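Local coordinates for protein transcription regulator, Crp family (Thermus thermophilus, PDB 4EV0) that activates transcription from a set of promoters in a cAMP-dependent manner, binding DNA as a homodimer, at residues Q41-V46 / L98-E103; G49-F54 / A87-V92. All coordinates share one frame; numbering follows the deposited sequence.

In the fold
Contact 1 (41-46 with 98-103) and contact 2 (49-54 with 87-92) show how one chain builds both walls of a cyclic nucleotide-binding domain. Their centres lie about 15 Å apart, and contact 2 is nested inside the loop that contact 1 closes: strands 42-46 and 51-57 follow each other, and after strands 61-68 and 73-74 and helix 76-81 come strands 88-91 and 95-101. Each contact joins the two central strands of its own four-stranded antiparallel sheet, and the two sheets share the strand order 1-4-2-3, as in the cupin-like jelly roll. Val46 CG2 and Val51 CG2 meet at 4.0 Å where the walls approach. Cyclic AMP touches contact 2 directly, while contact 1 backs residues that hold it.

Contact 1. Residues Q41-V46 / L98-E103; sequences QALYLV and LALFRE
The methyl CB of Ala42 sits over one face of the Phe101 ring, 3.7 Å from its centroid, a CH-pi contact only 14° off the ring normal. Followed outward, Phe101 first brings CB near Gln41 O; its CG, anti to the carbonyl carbon (chi1 -72°), meets the Ala42 methyl and Gln41 O, and CD1 faces that methyl too. Phe101 CD2 lies 3.6 Å from Gln41 O and almost as near the methyl, CE2 stays over it, and CZ at the tip is slightly farther off. An alanine in place of Phe101 would probably leave the Ala42 methyl without its aromatic cover and open a gap beside Arg25 of strand 23-27.

Farther along the same face, Ala99 CB lies 3.6 Å from Tyr44 CE2, meeting the ring obliquely, while Tyr44 also meets the Phe74 ring. On the other face Leu43 and Leu100 run side by side, with Leu43 CD1 against Leu100 CB at 3.8 Å.

Leu43 pairs with Leu100, and Leu45 with Leu98, through reciprocal backbone hydrogen bonds; that from Leu100 N to Leu43 O is 2.9 Å long and nearly straight at 168°. At the Leu43-Leu100 end, past Ala42 and Phe101, Arg102 N makes only a weak hydrogen bond to Gln41 O as helix 102-111 begins with Phe101 at its N-cap, and Ala42 O accepts a bond from the cAMP-binding Arg85. This antiparallel ladder belongs to the beta-roll of the cyclic nucleotide-binding domain.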
loop_
_atom_site.group_PDB
_atom_site.type_symbol
_atom_site.label_atom_id
_atom_site.label_comp_id
_atom_site.label_asym_id
_atom_site.label_seq_id
_atom_site.Cartn_x
_atom_site.Cartn_y
_atom_site.Cartn_z
ATOM N N GLN B 41 11.878 -20.474 8.747
ATOM C CA GLN B 41 11.707 -20.789 10.159
ATOM C C GLN B 41 12.415 -19.809 11.088
ATOM O O GLN B 41 12.543 -20.066 12.283
ATOM C CB GLN B 41 12.122 -22.239 10.443
ATOM C CG GLN B 41 11.179 -23.258 9.805
ATOM C CD GLN B 41 11.448 -24.690 10.230
ATOM O OE1 GLN B 41 12.420 -24.977 10.932
ATOM N NE2 GLN B 41 10.575 -25.600 9.809
ATOM N N ALA B 42 12.852 -18.678 10.541
ATOM C CA ALA B 42 13.596 -17.696 11.326
ATOM C C ALA B 42 13.503 -16.275 10.773
ATOM O O ALA B 42 13.347 -16.071 9.558
ATOM C CB ALA B 42 15.059 -18.114 11.428
ATOM N N LEU B 43 13.608 -15.296 11.670
ATOM C CA LEU B 43 13.780 -13.904 11.255
ATOM C C LEU B 43 15.233 -13.520 11.469
ATOM O O LEU B 43 15.980 -14.247 12.121
ATOM C CB LEU B 43 12.852 -12.961 12.030
ATOM C CG LEU B 43 12.906 -12.920 13.563
ATOM C CD1 LEU B 43 14.055 -12.058 14.110
ATOM C CD2 LEU B 43 11.569 -12.453 14.119
ATOM N N TYR B 44 15.633 -12.373 10.941
ATOM C CA TYR B 44 17.018 -11.948 11.039
ATOM C C TYR B 44 17.131 -10.474 11.402
ATOM O O TYR B 44 16.388 -9.628 10.888
ATOM C CB TYR B 44 17.771 -12.197 9.717
ATOM C CG TYR B 44 17.744 -13.621 9.199
ATOM C CD1 TYR B 44 16.723 -14.060 8.371
ATOM C CD2 TYR B 44 18.747 -14.521 9.528
ATOM C CE1 TYR B 44 16.690 -15.356 7.887
ATOM C CE2 TYR B 44 18.727 -15.833 9.052
ATOM C CZ TYR B 44 17.695 -16.241 8.228
ATOM O OH TYR B 44 17.663 -17.533 7.746
ATOM N N LEU B 45 18.072 -10.185 12.293
ATOM C CA LEU B 45 18.561 -8.834 12.516
ATOM C C LEU B 45 19.870 -8.698 11.758
ATOM O O LEU B 45 20.648 -9.651 11.686
ATOM C CB LEU B 45 18.824 -8.616 14.003
ATOM C CG LEU B 45 17.880 -7.732 14.817
ATOM C CD1 LEU B 45 16.508 -7.593 14.152
ATOM C CD2 LEU B 45 17.746 -8.291 16.216
ATOM N N VAL B 46 20.118 -7.526 11.182
ATOM C CA VAL B 46 21.401 -7.268 10.533
ATOM C C VAL B 46 22.389 -6.722 11.558
ATOM O O VAL B 46 22.172 -5.654 12.134
ATOM C CB VAL B 46 21.271 -6.278 9.360
ATOM C CG1 VAL B 46 22.654 -5.833 8.884
ATOM C CG2 VAL B 46 20.465 -6.899 8.226
ATOM N N LEU B 98 21.991 -11.872 12.708
ATOM C CA LEU B 98 21.588 -12.535 13.938
ATOM C C LEU B 98 20.218 -13.150 13.706
ATOM O O LEU B 98 19.239 -12.436 13.471
ATOM C CB LEU B 98 21.562 -11.558 15.110
ATOM C CG LEU B 98 22.907 -11.076 15.650
ATOM C CD1 LEU B 98 22.695 -9.931 16.619
ATOM C CD2 LEU B 98 23.686 -12.214 16.319
ATOM N N ALA B 99 20.155 -14.478 13.748
ATOM C CA ALA B 99 18.935 -15.201 13.406
ATOM C C ALA B 99 18.166 -15.659 14.635
ATOM O O ALA B 99 18.748 -16.155 15.613
ATOM C CB ALA B 99 19.257 -16.384 12.527
ATOM N N LEU B 100 16.850 -15.506 14.583
ATOM C CA LEU B 100 16.019 -16.004 15.666
ATOM C C LEU B 100 15.017 -17.021 15.135
ATOM O O LEU B 100 14.136 -16.694 14.340
ATOM C CB LEU B 100 15.323 -14.840 16.357
ATOM C CG LEU B 100 14.266 -15.203 17.390
ATOM C CD1 LEU B 100 14.903 -15.956 18.550
ATOM C CD2 LEU B 100 13.573 -13.927 17.844
ATOM N N PHE B 101 15.167 -18.267 15.560
ATOM C CA PHE B 101 14.306 -19.326 15.059
ATOM C C PHE B 101 12.968 -19.323 15.768
ATOM O O PHE B 101 12.805 -18.646 16.780
ATOM C CB PHE B 101 15.025 -20.671 15.086
ATOM C CG PHE B 101 16.089 -20.770 14.037
ATOM C CD1 PHE B 101 17.325 -20.164 14.223
ATOM C CD2 PHE B 101 15.837 -21.402 12.830
ATOM C CE1 PHE B 101 18.311 -20.218 13.232
ATOM C CE2 PHE B 101 16.821 -21.459 11.836
ATOM C CZ PHE B 101 18.055 -20.866 12.042
ATOM N N ARG B 102 11.999 -20.030 15.204
ATOM C CA ARG B 102 10.628 -19.936 15.681
ATOM C C ARG B 102 10.478 -20.448 17.123
ATOM O O ARG B 102 9.818 -19.812 17.951
ATOM C CB ARG B 102 9.683 -20.671 14.731
ATOM C CG ARG B 102 8.230 -20.367 15.005
ATOM C CD ARG B 102 7.310 -20.989 13.978
ATOM N NE ARG B 102 6.021 -21.302 14.584
ATOM C CZ ARG B 102 4.997 -20.452 14.691
ATOM N NH1 ARG B 102 5.084 -19.213 14.208
ATOM N NH2 ARG B 102 3.874 -20.854 15.274
ATOM N N GLU B 103 11.105 -21.584 17.422
ATOM C CA GLU B 103 11.029 -22.153 18.766
ATOM C C GLU B 103 11.717 -21.258 19.797
ATOM O O GLU B 103 11.281 -21.178 20.944
ATOM C CB GLU B 103 11.610 -23.574 18.813
ATOM C CG GLU B 103 10.850 -24.595 17.971
ATOM C CD GLU B 103 9.340 -24.508 18.166
ATOM O OE1 GLU B 103 8.834 -25.005 19.202
ATOM O OE2 GLU B 103 8.656 -23.931 17.284
#

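Contact 2. Residues G49-F54 / A87-V92; sequences GKVRLF and ASAVAV. With CMP (adenosine-3',5'-cyclic-monophosphate), chain G.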
loop_
_atom_site.group_PDB
_atom_site.type_symbol
_atom_site.label_atom_id
_atom_site.label_comp_id
_atom_site.label_asym_id
_atom_site.label_seq_id
_atom_site.Cartn_x
_atom_site.Cartn_y
_atom_site.Cartn_z
ATOM N N GLY B 49 26.779 -5.139 7.526
ATOM C CA GLY B 49 26.607 -5.381 6.106
ATOM C C GLY B 49 25.345 -4.730 5.572
ATOM O O GLY B 49 24.824 -3.779 6.161
ATOM N N LYS B 50 24.844 -5.254 4.458
ATOM C CA LYS B 50 23.679 -4.686 3.797
ATOM C C LYS B 50 22.877 -5.776 3.092
ATOM O O LYS B 50 23.435 -6.628 2.386
ATOM C CB LYS B 50 24.118 -3.604 2.799
ATOM C CG LYS B 50 22.985 -2.779 2.207
ATOM C CD LYS B 50 23.515 -1.648 1.286
ATOM C CE LYS B 50 24.060 -0.464 2.089
ATOM N NZ LYS B 50 25.143 0.271 1.369
ATOM N N VAL B 51 21.562 -5.742 3.278
ATOM C CA VAL B 51 20.694 -6.747 2.686
ATOM C C VAL B 51 19.675 -6.114 1.747
ATOM O O VAL B 51 19.109 -5.084 2.066
ATOM C CB VAL B 51 19.980 -7.548 3.786
ATOM C CG1 VAL B 51 18.872 -8.422 3.204
ATOM C CG2 VAL B 51 20.991 -8.388 4.558
ATOM N N ARG B 52 19.448 -6.714 0.583
ATOM C CA ARG B 52 18.364 -6.254 -0.274
ATOM C C ARG B 52 17.217 -7.260 -0.341
ATOM O O ARG B 52 17.434 -8.458 -0.564
ATOM C CB ARG B 52 18.849 -5.932 -1.689
ATOM C CG ARG B 52 17.725 -5.465 -2.596
ATOM C CD ARG B 52 18.246 -4.976 -3.936
ATOM N NE ARG B 52 18.692 -6.093 -4.757
ATOM C CZ ARG B 52 18.012 -6.586 -5.786
ATOM N NH1 ARG B 52 16.845 -6.048 -6.134
ATOM N NH2 ARG B 52 18.514 -7.616 -6.468
ATOM N N LEU B 53 16.002 -6.753 -0.149
ATOM C CA LEU B 53 14.774 -7.519 -0.320
ATOM C C LEU B 53 14.083 -7.158 -1.634
ATOM O O LEU B 53 14.035 -5.988 -2.019
ATOM C CB LEU B 53 13.806 -7.208 0.816
ATOM C CG LEU B 53 14.334 -7.379 2.235
ATOM C CD1 LEU B 53 13.365 -6.764 3.233
ATOM C CD2 LEU B 53 14.568 -8.853 2.543
ATOM N N PHE B 54 13.537 -8.164 -2.309
ATOM C CA PHE B 54 12.829 -7.950 -3.569
ATOM C C PHE B 54 11.854 -9.081 -3.862
ATOM O O PHE B 54 12.035 -10.210 -3.415
ATOM C CB PHE B 54 13.801 -7.781 -4.747
ATOM C CG PHE B 54 14.672 -9.003 -5.017
ATOM C CD1 PHE B 54 15.888 -9.168 -4.361
ATOM C CD2 PHE B 54 14.286 -9.964 -5.946
ATOM C CE1 PHE B 54 16.709 -10.291 -4.622
ATOM C CE2 PHE B 54 15.091 -11.076 -6.210
ATOM C CZ PHE B 54 16.305 -11.242 -5.542
ATOM N N ALA B 87 9.234 -12.590 0.098
ATOM C CA ALA B 87 10.235 -11.906 -0.721
ATOM C C ALA B 87 11.583 -12.636 -0.683
ATOM O O ALA B 87 11.847 -13.434 0.231
ATOM C CB ALA B 87 10.398 -10.467 -0.259
ATOM N N SER B 88 12.424 -12.371 -1.682
ATOM C CA SER B 88 13.799 -12.870 -1.686
ATOM C C SER B 88 14.689 -11.887 -0.911
ATOM O O SER B 88 14.413 -10.669 -0.883
ATOM C CB SER B 88 14.327 -13.023 -3.123
ATOM O OG SER B 88 13.502 -13.857 -3.920
ATOM N N ALA B 89 15.747 -12.416 -0.294
ATOM C CA ALA B 89 16.718 -11.594 0.426
ATOM C C ALA B 89 18.150 -11.957 0.027
ATOM O O ALA B 89 18.561 -13.121 0.141
ATOM C CB ALA B 89 16.542 -11.757 1.915
ATOM N N VAL B 90 18.908 -10.962 -0.427
ATOM C CA VAL B 90 20.285 -11.182 -0.867
ATOM C C VAL B 90 21.253 -10.223 -0.159
ATOM O O VAL B 90 20.921 -9.063 0.101
ATOM C CB VAL B 90 20.409 -11.030 -2.402
ATOM C CG1 VAL B 90 20.105 -9.614 -2.814
ATOM C CG2 VAL B 90 21.803 -11.433 -2.879
ATOM N N ALA B 91 22.437 -10.722 0.178
ATOM C CA ALA B 91 23.454 -9.888 0.793
ATOM C C ALA B 91 24.107 -9.071 -0.308
ATOM O O ALA B 91 24.537 -9.636 -1.313
ATOM C CB ALA B 91 24.487 -10.755 1.499
ATOM N N VAL B 92 24.160 -7.750 -0.148
ATOM C CA VAL B 92 24.870 -6.923 -1.121
ATOM C C VAL B 92 26.253 -6.495 -0.604
ATOM O O VAL B 92 27.073 -5.969 -1.354
ATOM C CB VAL B 92 24.027 -5.712 -1.626
ATOM C CG1 VAL B 92 22.543 -6.033 -1.575
ATOM C CG2 VAL B 92 24.341 -4.447 -0.846
HETATM P P CMP G . 9.322 -13.070 5.176
HETATM O O1P CMP G . 9.642 -14.132 6.187
HETATM O O2P CMP G . 7.963 -13.080 4.513
HETATM O "O5'" CMP G . 10.476 -13.013 4.048
HETATM C "C5'" CMP G . 10.709 -11.826 3.291
HETATM C "C4'" CMP G . 10.657 -10.653 4.208
HETATM O "O4'" CMP G . 10.626 -9.399 3.502
HETATM C "C3'" CMP G . 9.416 -10.579 5.041
HETATM O "O3'" CMP G . 9.340 -11.637 5.976
HETATM C "C2'" CMP G . 9.533 -9.179 5.613
HETATM O "O2'" CMP G . 10.536 -9.120 6.611
HETATM C "C1'" CMP G . 10.052 -8.432 4.372
HETATM N N9 CMP G . 8.967 -7.741 3.668
HETATM C C8 CMP G . 7.889 -8.298 3.087
HETATM N N7 CMP G . 7.092 -7.320 2.570
HETATM C C5 CMP G . 7.672 -6.129 2.825
HETATM C C6 CMP G . 7.375 -4.700 2.541
HETATM N N6 CMP G . 6.247 -4.353 1.863
HETATM N N1 CMP G . 8.263 -3.772 2.993
HETATM C C2 CMP G . 9.373 -4.109 3.669
HETATM N N3 CMP G . 9.710 -5.390 3.947
HETATM C C4 CMP G . 8.911 -6.415 3.558
HETATM O O HOH W 1 11.655 -12.800 -5.522
#
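Phe54 places CG between its backbone N and carbonyl carbon (chi1 62°), which swings the ring over Ser88 on the partner strand, while Val90 CG1, in the same kind of position (chi1 65°), comes to the ring's edge, in its plane and 3.9 Å from Phe54 CE1. Ser88 CB lies over the ring face, toward the rim, 3.8 Å from the centroid, a CH-pi contact. The bent chain of Arg52 sets one face of its guanidinium against Phe54 CD1, toward the rim of the group, with Glu62 and Thr64 of strand 61-68 holding its nitrogens.

Between the strands, Arg52 and Val90 form a hydrogen-bonded antiparallel pair, its two bonds nearly straight, and Phe54 with Ser88 forms the next. These are the inner strands of the second sheet of the cyclic nucleotide-binding beta-roll; the face that carries Leu53 and Ala89 turns toward the bound cAMP, which Leu53 and, just before strand 88-91, Ala87 touch. There Leu53 CD2 rests on Ala89 CB at 3.6 Å, and Leu53 CD1, the other branch, reaches the ribose, 3.8 Å from O4' of the nucleotide. Ala87 CB packs 3.6 Å from Phe54 O and also meets C5'.

At the opposite end of the ladder, Val92 N binds Lys50 O, and the Lys50 chain passes obliquely over Val92, Lys50 CD meeting Val92 CG2 at 3.6 Å, before its ammonium pairs with Glu93. Ser88 OG, bonded to Gln36 N, also holds a water at 2.7 Å, and that water makes a weak bond to Phe54 O.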